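Local coordinates for lectin-like protein (Entamoeba histolytica HM-1:IMSS-A, PDB 5ZBT) that probably binds D-mannose-type sugars through this legume lectin-like domain, part of a larger ERGIC-53-like membrane protein whose function is not established, at residues D76-E81 and L227-V232; I118-G123 and K140-D145. One frame throughout, in Å; residues are numbered along the deposited sequence.

Overall arrangement
Both contacts are antiparallel strand pairings within one legume lectin-like domain, but they belong to different sheets of its sandwich. Contact 1 joins strands 80-90 and 220-231, partners far apart in sequence; contact 2 joins strands 122-127 and 135-142 at the open end of a hairpin, and its sequence falls wholly between the two segments of contact 1. Their centres lie about 22 Å apart and their nearest atoms about 8 Å, without touching. Contact 1 is mainly at the surface and adds to its backbone bonds a tyrosine ring packed among aliphatic groups. Contact 2 is partly buried, and there an asparagine side chain bonded to backbone takes the central place.

Contact 1. Residues D76-E81 and L227-V232; sequences DLPSFE and LHYYEV
Tyr229 reaches across from its strand to pack against Phe80 and Leu77, and its side chain can be followed outward atom by atom. Beyond CB, CG stands anti to the backbone N (chi1 154°), a turn that carries the ring toward 76-81. Tyr229 CD1 is 3.9 Å from Phe80 CB, and the next atom, Tyr229 CE1, meets Phe80 CB at 3.4 Å, with that methylene at the edge of the tyrosine ring and in its plane. Tyr229 CE1 also lies 3.8 Å from Leu77 CD1. Further out, Tyr229 CZ is 3.8 Å from Leu77 CD2, and OH ends beside the same methyl group at 3.5 Å, with Pro78 CD also near. Leucine suits this place because its forked end can touch both the tyrosine and, through CD1, one face of the Phe80 ring.

Phe80 itself turns inward: its CG sits between backbone N and carbonyl carbon (chi1 62°), and the ring leads away from strand 220-231 while CB remains against Tyr229. The Pro78 and Glu231 side chains cross at about a right angle, with Pro78 CG 3.7 Å from Glu231 CD. Val232 CG2 covers the Phe80 carbonyl carbon C at 3.5 Å, a compact branched group suited to lying over backbone.

The backbones are joined by hydrogen bonds from Glu81 N to Tyr230 O and Tyr230 N to Glu81 O, each 2.8 Å, and from Val232 N to Ser79 O, where the donor stands above the carbonyl plane. Glu81 OE2 forms a salt bridge with Arg172 and accepts a hydrogen bond from Gln83. This is antiparallel pairing of the late strand 220-231 with strand 80-90 inside a seven-stranded sheet, the arrangement characteristic of the legume lectin jelly-roll sandwich.

Contact 2. Residues I118-G123 and K140-D145; sequences IYKGIG and KNDGVD
The backbones of Tyr119-Gly121 and Asn141-Gly143 run antiparallel, with Gly121 and Asn141 exchanging two hydrogen bonds, Asn141 N to Gly121 O being nearly straight (171°), and Gly143 N bonding to Tyr119 O at 2.9 Å. The chain turns a corner at Gly121, which, like Gly143, has backbone angles that only a residue without a side chain adopts easily.

Asn141 carries the side-chain contact. Its CB makes a CH-pi contact over one face of the Tyr119 ring, 3.6 Å from the centroid, and the amide plane stands almost perpendicular to the ring, 86° apart. With CG anti to the backbone N (chi1 -169°), the amide reaches along its own chain and is held from both ends: Asn141 OD1 accepts from Val144 N at 3.0 Å, an Asx motif, while Asn141 ND2 gives a bond of 2.8 Å to Val144 O, lying in that carbonyl's plane. Two bonds so placed fix the amide's rotation, and a short side chain with both donor and acceptor suits this buried position. The Tyr119 hydroxyl is hydrogen-bonded to Leu139 O, which anchors the ring against Asn141, and the ring meets Trp101 edge-to-face.

At the far end of the pairing from Ile122 and Lys140, Ile118 CG1 packs on Asp145 CA at 3.6 Å. The contact thus forms the open end of the beta hairpin of strands 122-127 and 135-142 in the legume lectin-like sandwich.

Contact 1. Residues D76-E81 and L227-V232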
ATOM      1  N   ASP A  76      13.948   7.989   7.320  1.00 19.42           N
ATOM      2  CA  ASP A  76      14.896   8.558   6.360  1.00 20.70           C
ATOM      3  C   ASP A  76      15.704   7.392   5.802  1.00 20.03           C
ATOM      4  O   ASP A  76      16.719   7.012   6.386  1.00 20.25           O
ATOM      5  CB  ASP A  76      15.798   9.594   7.029  1.00 25.59           C
ATOM      6  CG  ASP A  76      16.585  10.429   6.028  1.00 27.47           C
ATOM      7  OD1 ASP A  76      16.588  10.086   4.826  1.00 26.58           O
ATOM      8  OD2 ASP A  76      17.170  11.451   6.447  1.00 32.57           O
ATOM      9  N   LEU A  77      15.261   6.829   4.669  1.00 16.63           N
ATOM     10  CA  LEU A  77      15.840   5.526   4.365  1.00 20.26           C
ATOM     11  C   LEU A  77      16.905   5.622   3.284  1.00 15.13           C
ATOM     12  O   LEU A  77      16.849   6.501   2.423  1.00 23.93           O
ATOM     13  CB  LEU A  77      14.754   4.547   3.897  1.00 17.92           C
ATOM     14  CG  LEU A  77      13.694   4.167   4.929  1.00 14.46           C
ATOM     15  CD1 LEU A  77      12.753   3.173   4.320  1.00 10.37           C
ATOM     16  CD2 LEU A  77      14.361   3.596   6.175  1.00 17.60           C
ATOM     17  N   PRO A  78      17.881   4.718   3.305  1.00 22.31           N
ATOM     18  CA  PRO A  78      18.714   4.514   2.112  1.00 20.55           C
ATOM     19  C   PRO A  78      17.918   3.747   1.074  1.00 19.01           C
ATOM     20  O   PRO A  78      16.721   3.515   1.272  1.00 16.34           O
ATOM     21  CB  PRO A  78      19.880   3.680   2.643  1.00 19.40           C
ATOM     22  CG  PRO A  78      19.233   2.853   3.711  1.00 21.16           C
ATOM     23  CD  PRO A  78      18.183   3.730   4.360  1.00 17.91           C
ATOM     24  N   SER A  79      18.559   3.327  -0.013  1.00 18.49           N
ATOM     25  CA  SER A  79      17.864   2.529  -1.010  1.00 19.38           C
ATOM     26  C   SER A  79      17.181   1.365  -0.319  1.00 17.60           C
ATOM     27  O   SER A  79      17.774   0.696   0.529  1.00 20.28           O
ATOM     28  CB  SER A  79      18.834   2.035  -2.081  1.00 12.69           C
ATOM     29  OG  SER A  79      19.356   3.151  -2.768  1.00 12.61           O
ATOM     30  N   PHE A  80      15.912   1.165  -0.641  1.00 15.02           N
ATOM     31  CA  PHE A  80      15.119   0.226   0.124  1.00 20.06           C
ATOM     32  C   PHE A  80      14.204  -0.549  -0.799  1.00 19.44           C
ATOM     33  O   PHE A  80      13.961  -0.166  -1.951  1.00 15.40           O
ATOM     34  CB  PHE A  80      14.290   0.926   1.211  1.00 13.70           C
ATOM     35  CG  PHE A  80      13.290   1.899   0.680  1.00 14.41           C
ATOM     36  CD1 PHE A  80      12.012   1.474   0.326  1.00 15.13           C
ATOM     37  CD2 PHE A  80      13.618   3.248   0.546  1.00 14.23           C
ATOM     38  CE1 PHE A  80      11.077   2.363  -0.169  1.00 12.19           C
ATOM     39  CE2 PHE A  80      12.692   4.152   0.071  1.00 14.71           C
ATOM     40  CZ  PHE A  80      11.408   3.710  -0.288  1.00 16.28           C
ATOM     41  N   GLU A  81      13.688  -1.646  -0.256  1.00 15.46           N
ATOM     42  CA  GLU A  81      12.653  -2.430  -0.902  1.00 14.01           C
ATOM     43  C   GLU A  81      11.607  -2.759   0.155  1.00 15.22           C
ATOM     44  O   GLU A  81      11.952  -3.231   1.247  1.00 11.73           O
ATOM     45  CB  GLU A  81      13.231  -3.702  -1.541  1.00  8.05           C
ATOM     46  CG  GLU A  81      12.166  -4.726  -1.839  1.00 13.37           C
ATOM     47  CD  GLU A  81      12.635  -5.856  -2.750  1.00 16.84           C
ATOM     48  OE1 GLU A  81      13.488  -5.629  -3.639  1.00 14.74           O
ATOM     49  OE2 GLU A  81      12.113  -6.979  -2.585  1.00 17.32           O
ATOM     50  N   LEU A 227       4.596  -7.296   6.066  1.00 15.39           N
ATOM     51  CA  LEU A 227       5.290  -6.187   5.436  1.00 14.01           C
ATOM     52  C   LEU A 227       6.757  -6.296   5.829  1.00 19.89           C
ATOM     53  O   LEU A 227       7.084  -6.316   7.025  1.00 14.29           O
ATOM     54  CB  LEU A 227       4.686  -4.850   5.869  1.00 11.84           C
ATOM     55  CG  LEU A 227       5.412  -3.595   5.379  1.00 16.85           C
ATOM     56  CD1 LEU A 227       5.349  -3.449   3.842  1.00 15.18           C
ATOM     57  CD2 LEU A 227       4.795  -2.394   6.056  1.00 19.63           C
ATOM     58  N   HIS A 228       7.631  -6.431   4.829  1.00 19.65           N
ATOM     59  CA  HIS A 228       9.072  -6.493   5.050  1.00 16.84           C
ATOM     60  C   HIS A 228       9.699  -5.257   4.442  1.00 15.58           C
ATOM     61  O   HIS A 228       9.418  -4.920   3.287  1.00 13.26           O
ATOM     62  CB  HIS A 228       9.728  -7.723   4.409  1.00 15.61           C
ATOM     63  CG  HIS A 228       9.307  -9.031   4.992  1.00 23.16           C
ATOM     64  ND1 HIS A 228       8.062  -9.582   4.764  1.00 31.37           N
ATOM     65  CD2 HIS A 228       9.979  -9.926   5.754  1.00 30.00           C
ATOM     66  CE1 HIS A 228       7.973 -10.743   5.390  1.00 25.38           C
ATOM     67  NE2 HIS A 228       9.122 -10.975   5.997  1.00 33.32           N
ATOM     68  N   TYR A 229      10.552  -4.604   5.215  1.00 16.51           N
ATOM     69  CA  TYR A 229      11.448  -3.577   4.719  1.00 12.18           C
ATOM     70  C   TYR A 229      12.843  -4.185   4.618  1.00 16.53           C
ATOM     71  O   TYR A 229      13.316  -4.813   5.565  1.00 14.35           O
ATOM     72  CB  TYR A 229      11.429  -2.362   5.649  1.00 15.42           C
ATOM     73  CG  TYR A 229      12.690  -1.543   5.612  1.00 18.83           C
ATOM     74  CD1 TYR A 229      13.148  -1.002   4.420  1.00 15.05           C
ATOM     75  CD2 TYR A 229      13.433  -1.311   6.767  1.00 19.05           C
ATOM     76  CE1 TYR A 229      14.314  -0.256   4.366  1.00 18.07           C
ATOM     77  CE2 TYR A 229      14.605  -0.561   6.722  1.00 19.98           C
ATOM     78  CZ  TYR A 229      15.039  -0.034   5.509  1.00 19.65           C
ATOM     79  OH  TYR A 229      16.197   0.713   5.421  1.00 18.11           O
ATOM     80  N   TYR A 230      13.476  -4.039   3.456  1.00 18.69           N
ATOM     81  CA  TYR A 230      14.841  -4.492   3.241  1.00 17.15           C
ATOM     82  C   TYR A 230      15.668  -3.332   2.724  1.00 20.85           C
ATOM     83  O   TYR A 230      15.229  -2.591   1.838  1.00 18.70           O
ATOM     84  CB  TYR A 230      14.924  -5.654   2.250  1.00 18.20           C
ATOM     85  CG  TYR A 230      14.323  -6.934   2.769  1.00 24.06           C
ATOM     86  CD1 TYR A 230      14.905  -7.617   3.835  1.00 23.47           C
ATOM     87  CD2 TYR A 230      13.172  -7.467   2.196  1.00 20.53           C
ATOM     88  CE1 TYR A 230      14.347  -8.796   4.318  1.00 20.83           C
ATOM     89  CE2 TYR A 230      12.607  -8.649   2.674  1.00 21.16           C
ATOM     90  CZ  TYR A 230      13.197  -9.300   3.734  1.00 24.41           C
ATOM     91  OH  TYR A 230      12.638 -10.464   4.205  1.00 28.73           O
ATOM     92  N   GLU A 231      16.858  -3.172   3.284  1.00 26.04           N
ATOM     93  CA  GLU A 231      17.827  -2.273   2.687  1.00 26.17           C
ATOM     94  C   GLU A 231      18.396  -2.922   1.429  1.00 27.98           C
ATOM     95  O   GLU A 231      18.775  -4.094   1.444  1.00 29.10           O
ATOM     96  CB  GLU A 231      18.930  -1.955   3.692  1.00 30.20           C
ATOM     97  CG  GLU A 231      20.096  -1.189   3.094  1.00 38.69           C
ATOM     98  CD  GLU A 231      20.898  -0.436   4.135  1.00 43.66           C
ATOM     99  OE1 GLU A 231      20.518  -0.480   5.330  1.00 47.99           O
ATOM    100  OE2 GLU A 231      21.898   0.216   3.754  1.00 46.32           O
ATOM    101  N   VAL A 232      18.409  -2.181   0.328  1.00 25.64           N
ATOM    102  CA  VAL A 232      19.003  -2.672  -0.911  1.00 28.27           C
ATOM    103  C   VAL A 232      20.506  -2.444  -0.849  1.00 34.29           C
ATOM    104  O   VAL A 232      20.961  -1.336  -0.542  1.00 37.54           O
ATOM    105  CB  VAL A 232      18.385  -1.969  -2.127  1.00 29.61           C
ATOM    106  CG1 VAL A 232      19.083  -2.407  -3.412  1.00 22.51           C
ATOM    107  CG2 VAL A 232      16.873  -2.245  -2.189  1.00 22.08           C
TER

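Contact 2. Residues I118-G123 and K140-D145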
ATOM      1  N   ILE A 118      -5.850  15.340  -0.593  1.00 17.68           N
ATOM      2  CA  ILE A 118      -4.733  16.285  -0.554  1.00 19.92           C
ATOM      3  C   ILE A 118      -3.654  15.701   0.343  1.00 14.49           C
ATOM      4  O   ILE A 118      -3.934  15.332   1.489  1.00 16.31           O
ATOM      5  CB  ILE A 118      -5.174  17.669  -0.054  1.00 18.51           C
ATOM      6  CG1 ILE A 118      -6.222  18.247  -1.011  1.00 19.03           C
ATOM      7  CG2 ILE A 118      -3.976  18.570   0.056  1.00 14.77           C
ATOM      8  CD1 ILE A 118      -6.955  19.445  -0.490  1.00 21.51           C
ATOM      9  N   TYR A 119      -2.431  15.590  -0.186  1.00 12.19           N
ATOM     10  CA  TYR A 119      -1.303  14.996   0.532  1.00 12.21           C
ATOM     11  C   TYR A 119      -0.018  15.383  -0.192  1.00 12.59           C
ATOM     12  O   TYR A 119      -0.044  15.821  -1.344  1.00 11.96           O
ATOM     13  CB  TYR A 119      -1.428  13.458   0.641  1.00 13.30           C
ATOM     14  CG  TYR A 119      -1.354  12.719  -0.680  1.00 13.66           C
ATOM     15  CD1 TYR A 119      -2.490  12.547  -1.467  1.00 12.37           C
ATOM     16  CD2 TYR A 119      -0.153  12.184  -1.140  1.00 12.41           C
ATOM     17  CE1 TYR A 119      -2.428  11.869  -2.690  1.00 15.14           C
ATOM     18  CE2 TYR A 119      -0.082  11.492  -2.359  1.00 12.38           C
ATOM     19  CZ  TYR A 119      -1.216  11.349  -3.131  1.00 14.55           C
ATOM     20  OH  TYR A 119      -1.138  10.681  -4.338  1.00 12.74           O
ATOM     21  N   LYS A 120       1.114  15.227   0.496  1.00 10.25           N
ATOM     22  CA  LYS A 120       2.413  15.464  -0.131  1.00 18.45           C
ATOM     23  C   LYS A 120       3.216  14.165  -0.090  1.00 19.38           C
ATOM     24  O   LYS A 120       3.614  13.701   0.980  1.00 14.92           O
ATOM     25  CB  LYS A 120       3.157  16.620   0.536  1.00 19.49           C
ATOM     26  CG  LYS A 120       4.359  17.111  -0.272  1.00 24.28           C
ATOM     27  CD  LYS A 120       5.146  18.205   0.474  1.00 39.71           C
ATOM     28  CE  LYS A 120       4.745  19.614  -0.016  1.00 47.86           C
ATOM     29  NZ  LYS A 120       4.474  20.620   1.075  1.00 45.02           N
ATOM     30  N   GLY A 121       3.442  13.577  -1.244  1.00 16.75           N
ATOM     31  CA  GLY A 121       4.168  12.329  -1.311  1.00 13.39           C
ATOM     32  C   GLY A 121       3.631  11.468  -2.442  1.00 14.72           C
ATOM     33  O   GLY A 121       3.202  11.977  -3.481  1.00 12.15           O
ATOM     34  N   ILE A 122       3.625  10.165  -2.182  1.00 14.53           N
ATOM     35  CA  ILE A 122       3.370   9.152  -3.196  1.00 13.81           C
ATOM     36  C   ILE A 122       2.285   8.225  -2.668  1.00 13.42           C
ATOM     37  O   ILE A 122       2.348   7.786  -1.509  1.00 11.27           O
ATOM     38  CB  ILE A 122       4.655   8.364  -3.548  1.00 19.07           C
ATOM     39  CG1 ILE A 122       5.571   9.200  -4.432  1.00 18.11           C
ATOM     40  CG2 ILE A 122       4.359   7.041  -4.238  1.00 19.10           C
ATOM     41  CD1 ILE A 122       7.041   8.974  -4.149  1.00 22.83           C
ATOM     42  N   GLY A 123       1.278   7.969  -3.492  1.00 12.90           N
ATOM     43  CA  GLY A 123       0.313   6.914  -3.251  1.00 10.53           C
ATOM     44  C   GLY A 123       0.475   5.838  -4.313  1.00 12.41           C
ATOM     45  O   GLY A 123       0.531   6.138  -5.511  1.00 13.13           O
ATOM     46  N   LYS A 140       1.845  10.782  -7.582  1.00 15.38           N
ATOM     47  CA  LYS A 140       2.644  11.710  -6.789  1.00 15.47           C
ATOM     48  C   LYS A 140       1.911  13.039  -6.697  1.00 15.25           C
ATOM     49  O   LYS A 140       1.465  13.579  -7.713  1.00 17.76           O
ATOM     50  CB  LYS A 140       4.035  11.920  -7.386  1.00 14.48           C
ATOM     51  CG  LYS A 140       4.927  12.830  -6.558  1.00 14.33           C
ATOM     52  CD  LYS A 140       6.381  12.673  -6.952  1.00 14.34           C
ATOM     53  CE  LYS A 140       7.311  13.282  -5.903  1.00 19.47           C
ATOM     54  NZ  LYS A 140       7.297  14.788  -5.936  1.00 16.32           N
ATOM     55  N   ASN A 141       1.785  13.549  -5.479  1.00 12.85           N
ATOM     56  CA  ASN A 141       1.040  14.761  -5.179  1.00 14.18           C
ATOM     57  C   ASN A 141       1.954  15.754  -4.471  1.00 16.56           C
ATOM     58  O   ASN A 141       2.795  15.370  -3.650  1.00 17.88           O
ATOM     59  CB  ASN A 141      -0.186  14.435  -4.304  1.00 16.13           C
ATOM     60  CG  ASN A 141      -1.155  15.607  -4.172  1.00 19.31           C
ATOM     61  OD1 ASN A 141      -0.900  16.717  -4.669  1.00 14.69           O
ATOM     62  ND2 ASN A 141      -2.295  15.355  -3.509  1.00 17.08           N
ATOM     63  N   ASP A 142       1.789  17.030  -4.800  1.00 19.81           N
ATOM     64  CA  ASP A 142       2.555  18.122  -4.210  1.00 22.99           C
ATOM     65  C   ASP A 142       1.681  18.982  -3.291  1.00 21.51           C
ATOM     66  O   ASP A 142       1.814  20.203  -3.241  1.00 22.33           O
ATOM     67  CB  ASP A 142       3.191  18.965  -5.316  1.00 26.75           C
ATOM     68  CG  ASP A 142       4.233  19.953  -4.783  1.00 42.48           C
ATOM     69  OD1 ASP A 142       4.828  19.671  -3.708  1.00 41.70           O
ATOM     70  OD2 ASP A 142       4.440  21.014  -5.431  1.00 44.14           O
ATOM     71  N   GLY A 143       0.753  18.361  -2.568  1.00 22.43           N
ATOM     72  CA  GLY A 143      -0.131  19.111  -1.692  1.00 15.97           C
ATOM     73  C   GLY A 143      -1.339  19.770  -2.338  1.00 23.31           C
ATOM     74  O   GLY A 143      -1.865  20.751  -1.799  1.00 20.89           O
ATOM     75  N   VAL A 144      -1.825  19.254  -3.465  1.00 21.75           N
ATOM     76  CA  VAL A 144      -2.998  19.827  -4.110  1.00 23.27           C
ATOM     77  C   VAL A 144      -4.113  18.789  -4.153  1.00 25.43           C
ATOM     78  O   VAL A 144      -3.907  17.595  -3.922  1.00 20.51           O
ATOM     79  CB  VAL A 144      -2.698  20.347  -5.532  1.00 27.50           C
ATOM     80  CG1 VAL A 144      -1.454  21.231  -5.538  1.00 13.67           C
ATOM     81  CG2 VAL A 144      -2.547  19.172  -6.502  1.00 17.25           C
ATOM     82  N   ASP A 145      -5.310  19.271  -4.475  1.00 27.26           N
ATOM     83  CA  ASP A 145      -6.484  18.421  -4.645  1.00 25.98           C
ATOM     84  C   ASP A 145      -6.358  17.738  -6.002  1.00 29.23           C
ATOM     85  O   ASP A 145      -6.772  18.267  -7.034  1.00 30.44           O
ATOM     86  CB  ASP A 145      -7.757  19.249  -4.538  1.00 25.32           C
ATOM     87  CG  ASP A 145      -9.009  18.399  -4.430  1.00 31.29           C
ATOM     88  OD1 ASP A 145      -8.968  17.189  -4.758  1.00 34.42           O
ATOM     89  OD2 ASP A 145     -10.047  18.951  -4.007  1.00 31.70           O
TER